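Local coordinates for protein BlEst2 (Bacillus licheniformis, PDB 6WPX) that probably hydrolyses ester bonds as a lipase or esterase and is autoinhibited by its own C-terminal domain, at residues Ala206-Gly211 and Leu247-Trp252. Sequence-based numbering, arbitrary orientation.
Sequences AGNKIG and LDTGKW
G250 N donates to A206 O at 2.9 Å, a nearly straight bond, and G250 O accepts N208 N at 3.0 Å, so G207 and G250 form a single beta bridge. Further along, K209 N reaches W252 O from well above the carbonyl plane. G207 CA makes a CA-H...O contact with W252 O at 3.1 Å, and a CB on G207 would run into that same oxygen. Around A206 O gather T249 CG2 and the CE3–CZ3 side of the W252 ring, 3.4 Å from CZ3, while one face of the ring has G250 CA above it, near the rim. T249 holds CG2 anti to its backbone N, and the methyl also meets N208 CB at 3.5 Å. Both segments are loops running on from neighbouring parallel strands, 201-205 and the edge strand 245-246, of the alpha/beta-hydrolase sheet, and the bridge links the two loops. N208 turns its amide beside the turn, with CG between backbone N and carbonyl carbon (chi1 60°) and OD1 3.5 Å from K251 CA; ND2 bonds weakly to a water that donates to T249 O. An alanine here lacks the amide, which would probably leave that water without its partner on this side and open a gap beside K251 CA. K251 centres an inverse gamma turn, closed by a weak W252 N to G250 O bond. Other waters join the loops as well: one links A206 N to D248 O, and two connect K209 NZ with K251 O, one lying 2.9 Å from NZ, the other bound only weakly to it. Farther out, R240 bonds to L247 O and weakly to T249 OG1, while T263 and V266 of helix 260-267 pack against W252.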
loop_
_atom_site.group_PDB
_atom_site.type_symbol
_atom_site.label_atom_id
_atom_site.label_comp_id
_atom_site.label_asym_id
_atom_site.label_seq_id
_atom_site.Cartn_x
_atom_site.Cartn_y
_atom_site.Cartn_z
ATOM N N ALA A 206 8.567 10.872 -1.889
ATOM C CA ALA A 206 8.411 9.418 -1.941
ATOM C C ALA A 206 9.772 8.786 -1.771
ATOM O O ALA A 206 10.784 9.384 -2.144
ATOM C CB ALA A 206 7.785 8.991 -3.267
ATOM N N GLY A 207 9.789 7.594 -1.196
ATOM C CA GLY A 207 11.023 6.839 -1.011
ATOM C C GLY A 207 11.146 5.700 -2.012
ATOM O O GLY A 207 10.136 5.239 -2.562
ATOM N N ASN A 208 12.380 5.244 -2.264
ATOM C CA ASN A 208 12.619 4.116 -3.187
ATOM C C ASN A 208 13.392 2.999 -2.492
ATOM O O ASN A 208 13.854 2.082 -3.153
ATOM C CB ASN A 208 13.382 4.573 -4.433
ATOM C CG ASN A 208 14.732 5.159 -4.127
ATOM O OD1 ASN A 208 15.307 4.948 -3.068
ATOM N ND2 ASN A 208 15.217 6.000 -4.994
ATOM N N LYS A 209 13.580 3.112 -1.176
ATOM C CA LYS A 209 14.341 2.113 -0.434
ATOM C C LYS A 209 13.392 1.073 0.160
ATOM O O LYS A 209 12.406 1.438 0.780
ATOM C CB LYS A 209 15.191 2.788 0.674
ATOM C CG LYS A 209 16.160 1.827 1.357
ATOM C CD LYS A 209 17.337 2.527 2.040
ATOM C CE LYS A 209 17.059 2.868 3.484
ATOM N NZ LYS A 209 18.297 3.269 4.201
ATOM N N ILE A 210 13.687 -0.209 -0.014
ATOM C CA ILE A 210 12.818 -1.222 0.592
ATOM C C ILE A 210 13.494 -1.750 1.864
ATOM O O ILE A 210 14.623 -1.354 2.166
ATOM C CB ILE A 210 12.367 -2.319 -0.408
ATOM C CG1 ILE A 210 13.539 -3.268 -0.820
ATOM C CG2 ILE A 210 11.699 -1.689 -1.634
ATOM C CD1 ILE A 210 13.024 -4.736 -1.272
ATOM N N GLY A 211 12.809 -2.616 2.605
ATOM C CA GLY A 211 13.397 -3.190 3.803
ATOM C C GLY A 211 14.469 -4.192 3.429
ATOM O O GLY A 211 14.359 -4.864 2.395
ATOM N N LEU A 247 8.571 15.763 -5.865
ATOM C CA LEU A 247 10.012 15.732 -5.666
ATOM C C LEU A 247 10.609 14.358 -5.970
ATOM O O LEU A 247 10.090 13.332 -5.516
ATOM C CB LEU A 247 10.377 16.187 -4.240
ATOM C CG LEU A 247 11.860 16.415 -3.989
ATOM C CD1 LEU A 247 12.370 17.609 -4.813
ATOM C CD2 LEU A 247 12.159 16.536 -2.476
ATOM N N ASP A 248 11.702 14.360 -6.729
ATOM C CA ASP A 248 12.474 13.177 -7.090
ATOM C C ASP A 248 12.625 12.283 -5.869
ATOM O O ASP A 248 12.880 12.744 -4.745
ATOM C CB ASP A 248 13.856 13.575 -7.647
ATOM C CG ASP A 248 14.657 12.429 -8.251
ATOM O OD1 ASP A 248 14.041 11.514 -8.838
ATOM O OD2 ASP A 248 15.896 12.474 -8.180
ATOM N N THR A 249 12.353 11.005 -6.085
ATOM C CA THR A 249 12.373 9.987 -5.051
ATOM C C THR A 249 13.683 10.036 -4.255
ATOM O O THR A 249 14.751 10.251 -4.827
ATOM C CB THR A 249 12.082 8.634 -5.734
ATOM O OG1 THR A 249 10.927 8.797 -6.556
ATOM C CG2 THR A 249 11.690 7.632 -4.789
ATOM N N GLY A 250 13.574 9.906 -2.941
ATOM C CA GLY A 250 14.732 9.906 -2.053
ATOM C C GLY A 250 15.012 8.503 -1.570
ATOM O O GLY A 250 14.141 7.634 -1.657
ATOM N N LYS A 251 16.177 8.292 -0.960
ATOM C CA LYS A 251 16.564 6.953 -0.490
ATOM C C LYS A 251 16.031 6.709 0.916
ATOM O O LYS A 251 16.778 6.613 1.890
ATOM C CB LYS A 251 18.073 6.739 -0.630
ATOM C CG LYS A 251 18.556 6.936 -2.065
ATOM C CD LYS A 251 20.023 6.621 -2.188
ATOM C CE LYS A 251 20.554 6.890 -3.577
ATOM N NZ LYS A 251 20.047 5.900 -4.560
ATOM N N TRP A 252 14.698 6.690 1.009
ATOM C CA TRP A 252 13.988 6.453 2.249
ATOM C C TRP A 252 13.074 5.268 2.082
ATOM O O TRP A 252 12.594 5.002 0.988
ATOM C CB TRP A 252 13.135 7.689 2.653
ATOM C CG TRP A 252 13.852 9.001 2.507
ATOM C CD1 TRP A 252 15.007 9.381 3.127
ATOM C CD2 TRP A 252 13.496 10.075 1.625
ATOM N NE1 TRP A 252 15.397 10.634 2.686
ATOM C CE2 TRP A 252 14.491 11.076 1.755
ATOM C CE3 TRP A 252 12.427 10.294 0.733
ATOM C CZ2 TRP A 252 14.436 12.279 1.036
ATOM C CZ3 TRP A 252 12.364 11.493 0.045
ATOM C CH2 TRP A 252 13.371 12.455 0.175
HETATM O O HOH W 1 10.815 12.705 -2.861
HETATM O O HOH W 2 17.296 8.613 -5.226
HETATM O O HOH W 3 16.501 6.099 4.579
HETATM O O HOH W 4 19.331 5.192 2.304
#